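Local coordinates for endoribonuclease YbeY (Aquifex aeolicus, PDB 1OZ9), which is probably a zinc-dependent, single-strand-specific endoribonuclease that matures the 3' end of 16S rRNA and takes part in late quality control of the 70S ribosome, at residues P66-M74 with D86-Q97. Residues are numbered along the deposited sequence; the frame is centred on the assembly and turned at random.
Sequences PTDVLSFPM and DVVISQDTAERQ
Leu-70 and Val-88 exchange backbone hydrogen bonds, as do Phe-72 and Asp-86, zipping strands 69-73 and 86-90 together antiparallel, their axes 4.7 Å apart. Leu-70 N meets Val-88 O at 2.8 Å, and the return bond from Val-88 N to Leu-70 O has an N-H...O angle of 171°. Ser-90 N adds a fifth bond, to Asp-68 O. CA atoms of the non-hydrogen-bonded pairs make CA-H...O contacts with the carbonyl preceding their partner, Val-69 CA with Val-88 O among them. On the face turned to helix 105-120, chi1 of 58° sets Val-69 CG1 between N and the carbonyl carbon and leaves CG2 anti to N, 3.7 Å from both Val-87 CG1 and Ile-89 CG1. On the other face, Val-88 CG2 reaches the edge of the Phe-72 ring, 3.5 Å from CE1, while Tyr-60 packs edge-to-face with that ring. These are the paired strands of a beta hairpin in a metalloproteinase-like fold; Ser-71 and Val-69 lie beside His-119 and His-115, predicted zinc ligands. At the start of helix 91-101, Ser-90 is the N-cap: its OG accepts from Thr-93 N and also bonds Asp-50. Thr-93 CG2 packs 3.7 Å from Asp-68 CB. Val-69 N bonds Asp-68 OD1 weakly, while the extended Gln-97 brings its amide to Asp-68 OD2, planes 82° apart; an alanine replacing Gln-97 would probably open a gap there, leaving the carboxylate less steadied.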
ATOM      1  N   PRO A  66      12.680   5.574  -9.414  1.00 19.55           N
ATOM      2  CA  PRO A  66      11.388   4.903  -9.249  1.00 19.19           C
ATOM      3  C   PRO A  66      11.476   3.958  -8.066  1.00 18.38           C
ATOM      4  O   PRO A  66      12.585   3.695  -7.591  1.00 17.56           O
ATOM      5  CB  PRO A  66      11.238   4.085 -10.533  1.00 19.29           C
ATOM      6  CG  PRO A  66      12.352   4.549 -11.445  1.00 20.39           C
ATOM      7  CD  PRO A  66      13.436   5.092 -10.586  1.00 19.66           C
ATOM      8  N   THR A  67      10.331   3.495  -7.585  1.00 17.20           N
ATOM      9  CA  THR A  67      10.282   2.511  -6.516  1.00 17.27           C
ATOM     10  C   THR A  67       8.973   1.735  -6.635  1.00 16.89           C
ATOM     11  O   THR A  67       8.165   2.021  -7.531  1.00 17.56           O
ATOM     12  CB  THR A  67      10.447   3.184  -5.133  1.00 17.02           C
ATOM     13  OG1 THR A  67      10.566   2.166  -4.135  1.00 16.70           O
ATOM     14  CG2 THR A  67       9.160   3.951  -4.742  1.00 15.83           C
ATOM     15  N   ASP A  68       8.750   0.739  -5.788  1.00 16.54           N
ATOM     16  CA  ASP A  68       7.510  -0.044  -5.892  1.00 16.73           C
ATOM     17  C   ASP A  68       6.285   0.576  -5.201  1.00 17.09           C
ATOM     18  O   ASP A  68       5.157   0.594  -5.760  1.00 15.83           O
ATOM     19  CB  ASP A  68       7.714  -1.472  -5.391  1.00 16.75           C
ATOM     20  CG  ASP A  68       8.400  -1.548  -4.023  1.00 19.22           C
ATOM     21  OD1 ASP A  68       8.701  -0.495  -3.376  1.00 15.18           O
ATOM     22  OD2 ASP A  68       8.724  -2.672  -3.545  1.00 20.84           O
ATOM     23  N   VAL A  69       6.481   1.088  -3.994  1.00 16.27           N
ATOM     24  CA  VAL A  69       5.336   1.641  -3.280  1.00 16.26           C
ATOM     25  C   VAL A  69       5.777   2.794  -2.368  1.00 16.71           C
ATOM     26  O   VAL A  69       6.852   2.746  -1.769  1.00 16.66           O
ATOM     27  CB  VAL A  69       4.659   0.519  -2.429  1.00 17.05           C
ATOM     28  CG1 VAL A  69       5.667  -0.124  -1.416  1.00 17.72           C
ATOM     29  CG2 VAL A  69       3.330   0.981  -1.732  1.00 17.69           C
ATOM     30  N   LEU A  70       4.937   3.816  -2.258  1.00 15.03           N
ATOM     31  CA  LEU A  70       5.169   4.889  -1.316  1.00 16.27           C
ATOM     32  C   LEU A  70       3.885   5.111  -0.527  1.00 16.68           C
ATOM     33  O   LEU A  70       2.783   4.968  -1.075  1.00 17.18           O
ATOM     34  CB  LEU A  70       5.587   6.161  -2.032  1.00 15.54           C
ATOM     35  CG  LEU A  70       6.991   6.138  -2.671  1.00 16.73           C
ATOM     36  CD1 LEU A  70       7.193   7.412  -3.467  1.00 17.55           C
ATOM     37  CD2 LEU A  70       8.102   6.034  -1.644  1.00 17.83           C
ATOM     38  N   SER A  71       4.005   5.442   0.750  1.00 17.05           N
ATOM     39  CA  SER A  71       2.804   5.732   1.532  1.00 19.22           C
ATOM     40  C   SER A  71       2.850   7.162   2.082  1.00 19.28           C
ATOM     41  O   SER A  71       3.906   7.620   2.551  1.00 19.44           O
ATOM     42  CB  SER A  71       2.730   4.736   2.695  1.00 20.15           C
ATOM     43  OG  SER A  71       3.764   5.123   3.600  1.00 27.44           O
ATOM     44  N   PHE A  72       1.719   7.869   2.048  1.00 18.34           N
ATOM     45  CA  PHE A  72       1.672   9.272   2.463  1.00 19.18           C
ATOM     46  C   PHE A  72       0.590   9.500   3.515  1.00 20.42           C
ATOM     47  O   PHE A  72      -0.583   9.542   3.170  1.00 19.79           O
ATOM     48  CB  PHE A  72       1.353  10.168   1.255  1.00 19.40           C
ATOM     49  CG  PHE A  72       2.312   9.999   0.106  1.00 19.84           C
ATOM     50  CD1 PHE A  72       2.041   9.117  -0.914  1.00 20.77           C
ATOM     51  CD2 PHE A  72       3.502  10.676   0.085  1.00 21.57           C
ATOM     52  CE1 PHE A  72       2.948   8.928  -1.953  1.00 21.84           C
ATOM     53  CE2 PHE A  72       4.406  10.499  -0.968  1.00 21.87           C
ATOM     54  CZ  PHE A  72       4.114   9.642  -1.986  1.00 20.54           C
ATOM     55  N   PRO A  73       0.960   9.638   4.786  1.00 21.27           N
ATOM     56  CA  PRO A  73      -0.039   9.880   5.839  1.00 21.71           C
ATOM     57  C   PRO A  73      -0.667  11.247   5.748  1.00 21.89           C
ATOM     58  O   PRO A  73      -0.001  12.230   5.420  1.00 21.35           O
ATOM     59  CB  PRO A  73       0.787   9.793   7.129  1.00 21.82           C
ATOM     60  CG  PRO A  73       2.162  10.231   6.701  1.00 22.88           C
ATOM     61  CD  PRO A  73       2.325   9.529   5.340  1.00 21.91           C
ATOM     62  N   MET A  74      -1.965  11.305   6.038  1.00 21.97           N
ATOM     63  CA  MET A  74      -2.694  12.550   6.074  1.00 22.38           C
ATOM     64  C   MET A  74      -3.081  12.687   7.547  1.00 23.12           C
ATOM     65  O   MET A  74      -2.347  13.298   8.359  1.00 23.07           O
ATOM     66  CB  MET A  74      -3.934  12.467   5.181  1.00 22.04           C
ATOM     67  CG  MET A  74      -3.622  12.446   3.694  1.00 24.65           C
ATOM     68  SD  MET A  74      -2.838  13.986   3.063  1.00 27.21           S
ATOM     69  CE  MET A  74      -1.669  13.328   1.920  1.00 27.93           C
ATOM     70  N   ASP A  86      -2.632   8.056   1.690  1.00 19.28           N
ATOM     71  CA  ASP A  86      -2.505   7.429   0.379  1.00 19.27           C
ATOM     72  C   ASP A  86      -1.438   6.361   0.285  1.00 18.06           C
ATOM     73  O   ASP A  86      -0.377   6.492   0.880  1.00 16.34           O
ATOM     74  CB  ASP A  86      -2.100   8.473  -0.666  1.00 19.69           C
ATOM     75  CG  ASP A  86      -3.038   9.653  -0.706  1.00 23.69           C
ATOM     76  OD1 ASP A  86      -4.236   9.447  -0.481  1.00 25.23           O
ATOM     77  OD2 ASP A  86      -2.644  10.812  -0.928  1.00 28.07           O
ATOM     78  N   VAL A  87      -1.711   5.366  -0.547  1.00 17.44           N
ATOM     79  CA  VAL A  87      -0.705   4.354  -0.915  1.00 17.54           C
ATOM     80  C   VAL A  87      -0.581   4.451  -2.428  1.00 17.40           C
ATOM     81  O   VAL A  87      -1.591   4.385  -3.131  1.00 18.14           O
ATOM     82  CB  VAL A  87      -1.139   2.946  -0.570  1.00 16.90           C
ATOM     83  CG1 VAL A  87      -0.160   1.944  -1.157  1.00 18.96           C
ATOM     84  CG2 VAL A  87      -1.178   2.774   0.975  1.00 18.18           C
ATOM     85  N   VAL A  88       0.640   4.632  -2.930  1.00 17.03           N
ATOM     86  CA  VAL A  88       0.858   4.785  -4.367  1.00 15.58           C
ATOM     87  C   VAL A  88       1.814   3.670  -4.808  1.00 16.75           C
ATOM     88  O   VAL A  88       2.918   3.559  -4.251  1.00 15.88           O
ATOM     89  CB  VAL A  88       1.527   6.146  -4.655  1.00 16.15           C
ATOM     90  CG1 VAL A  88       1.777   6.333  -6.171  1.00 14.79           C
ATOM     91  CG2 VAL A  88       0.671   7.283  -4.105  1.00 16.96           C
ATOM     92  N   ILE A  89       1.414   2.897  -5.837  1.00 15.96           N
ATOM     93  CA  ILE A  89       2.179   1.756  -6.308  1.00 16.15           C
ATOM     94  C   ILE A  89       2.484   1.915  -7.787  1.00 16.07           C
ATOM     95  O   ILE A  89       1.621   2.354  -8.545  1.00 16.91           O
ATOM     96  CB  ILE A  89       1.301   0.503  -6.128  1.00 16.54           C
ATOM     97  CG1 ILE A  89       1.202   0.199  -4.628  1.00 16.70           C
ATOM     98  CG2 ILE A  89       1.868  -0.688  -6.945  1.00 17.71           C
ATOM     99  CD1 ILE A  89       0.148  -0.847  -4.251  1.00 18.94           C
ATOM    100  N   SER A  90       3.689   1.570  -8.200  1.00 15.99           N
ATOM    101  CA  SER A  90       3.997   1.621  -9.616  1.00 16.52           C
ATOM    102  C   SER A  90       3.782   0.239 -10.202  1.00 17.12           C
ATOM    103  O   SER A  90       4.440  -0.739  -9.810  1.00 16.43           O
ATOM    104  CB  SER A  90       5.451   2.014  -9.882  1.00 16.48           C
ATOM    105  OG  SER A  90       5.728   1.817 -11.283  1.00 16.16           O
ATOM    106  N   GLN A  91       2.872   0.162 -11.158  1.00 17.66           N
ATOM    107  CA  GLN A  91       2.684  -1.080 -11.879  1.00 18.31           C
ATOM    108  C   GLN A  91       3.959  -1.518 -12.590  1.00 18.22           C
ATOM    109  O   GLN A  91       4.241  -2.702 -12.671  1.00 18.84           O
ATOM    110  CB  GLN A  91       1.539  -0.945 -12.904  1.00 17.94           C
ATOM    111  CG  GLN A  91       1.291  -2.231 -13.653  1.00 17.88           C
ATOM    112  CD  GLN A  91       0.195  -2.062 -14.701  1.00 18.47           C
ATOM    113  OE1 GLN A  91       0.466  -1.928 -15.906  1.00 19.22           O
ATOM    114  NE2 GLN A  91      -1.022  -2.068 -14.243  1.00 13.93           N
ATOM    115  N   ASP A  92       4.705  -0.564 -13.143  1.00 18.60           N
ATOM    116  CA  ASP A  92       5.930  -0.874 -13.871  1.00 18.57           C
ATOM    117  C   ASP A  92       6.917  -1.624 -12.988  1.00 17.99           C
ATOM    118  O   ASP A  92       7.510  -2.628 -13.396  1.00 16.72           O
ATOM    119  CB  ASP A  92       6.634   0.395 -14.322  1.00 19.00           C
ATOM    120  CG  ASP A  92       5.880   1.151 -15.392  1.00 23.07           C
ATOM    121  OD1 ASP A  92       5.000   0.555 -16.084  1.00 24.40           O
ATOM    122  OD2 ASP A  92       6.126   2.357 -15.605  1.00 22.86           O
ATOM    123  N   THR A  93       7.134  -1.103 -11.789  1.00 17.21           N
ATOM    124  CA  THR A  93       8.080  -1.734 -10.895  1.00 17.37           C
ATOM    125  C   THR A  93       7.513  -3.017 -10.354  1.00 17.00           C
ATOM    126  O   THR A  93       8.236  -3.992 -10.255  1.00 17.25           O
ATOM    127  CB  THR A  93       8.488  -0.775  -9.759  1.00 17.53           C
ATOM    128  OG1 THR A  93       9.337   0.232 -10.317  1.00 17.98           O
ATOM    129  CG2 THR A  93       9.396  -1.492  -8.733  1.00 17.55           C
ATOM    130  N   ALA A  94       6.220  -3.019 -10.025  1.00 16.78           N
ATOM    131  CA  ALA A  94       5.554  -4.223  -9.534  1.00 16.83           C
ATOM    132  C   ALA A  94       5.720  -5.380 -10.539  1.00 17.23           C
ATOM    133  O   ALA A  94       5.970  -6.527 -10.149  1.00 16.71           O
ATOM    134  CB  ALA A  94       4.050  -3.930  -9.290  1.00 17.56           C
ATOM    135  N   GLU A  95       5.589  -5.080 -11.832  1.00 17.40           N
ATOM    136  CA  GLU A  95       5.730  -6.141 -12.846  1.00 18.28           C
ATOM    137  C   GLU A  95       7.128  -6.753 -12.832  1.00 17.68           C
ATOM    138  O   GLU A  95       7.274  -7.972 -12.935  1.00 16.57           O
ATOM    139  CB  GLU A  95       5.388  -5.646 -14.258  1.00 19.15           C
ATOM    140  CG  GLU A  95       3.898  -5.449 -14.526  1.00 22.29           C
ATOM    141  CD  GLU A  95       3.653  -4.959 -15.950  1.00 28.45           C
ATOM    142  OE1 GLU A  95       4.222  -3.894 -16.300  1.00 29.10           O
ATOM    143  OE2 GLU A  95       2.931  -5.648 -16.719  1.00 27.77           O
ATOM    144  N   ARG A  96       8.147  -5.907 -12.699  1.00 17.42           N
ATOM    145  CA  ARG A  96       9.528  -6.384 -12.695  1.00 18.53           C
ATOM    146  C   ARG A  96       9.808  -7.223 -11.475  1.00 17.90           C
ATOM    147  O   ARG A  96      10.517  -8.226 -11.558  1.00 17.93           O
ATOM    148  CB  ARG A  96      10.546  -5.235 -12.752  1.00 19.16           C
ATOM    149  CG  ARG A  96      10.644  -4.523 -14.090  1.00 23.68           C
ATOM    150  CD  ARG A  96      11.696  -3.407 -14.124  1.00 29.98           C
ATOM    151  NE  ARG A  96      11.186  -2.257 -14.869  1.00 34.04           N
ATOM    152  CZ  ARG A  96      10.850  -1.093 -14.309  1.00 35.62           C
ATOM    153  NH1 ARG A  96      11.006  -0.900 -13.008  1.00 33.86           N
ATOM    154  NH2 ARG A  96      10.380  -0.110 -15.067  1.00 38.30           N
ATOM    155  N   GLN A  97       9.280  -6.793 -10.334  1.00 17.08           N
ATOM    156  CA  GLN A  97       9.504  -7.528  -9.097  1.00 17.19           C
ATOM    157  C   GLN A  97       8.796  -8.863  -9.153  1.00 16.74           C
ATOM    158  O   GLN A  97       9.346  -9.902  -8.763  1.00 16.84           O
ATOM    159  CB  GLN A  97       9.070  -6.698  -7.855  1.00 16.94           C
ATOM    160  CG  GLN A  97      10.080  -5.606  -7.534  1.00 16.94           C
ATOM    161  CD  GLN A  97       9.684  -4.649  -6.400  1.00 18.16           C
ATOM    162  OE1 GLN A  97       8.660  -4.822  -5.712  1.00 18.40           O
ATOM    163  NE2 GLN A  97      10.515  -3.646  -6.203  1.00 11.69           N
TER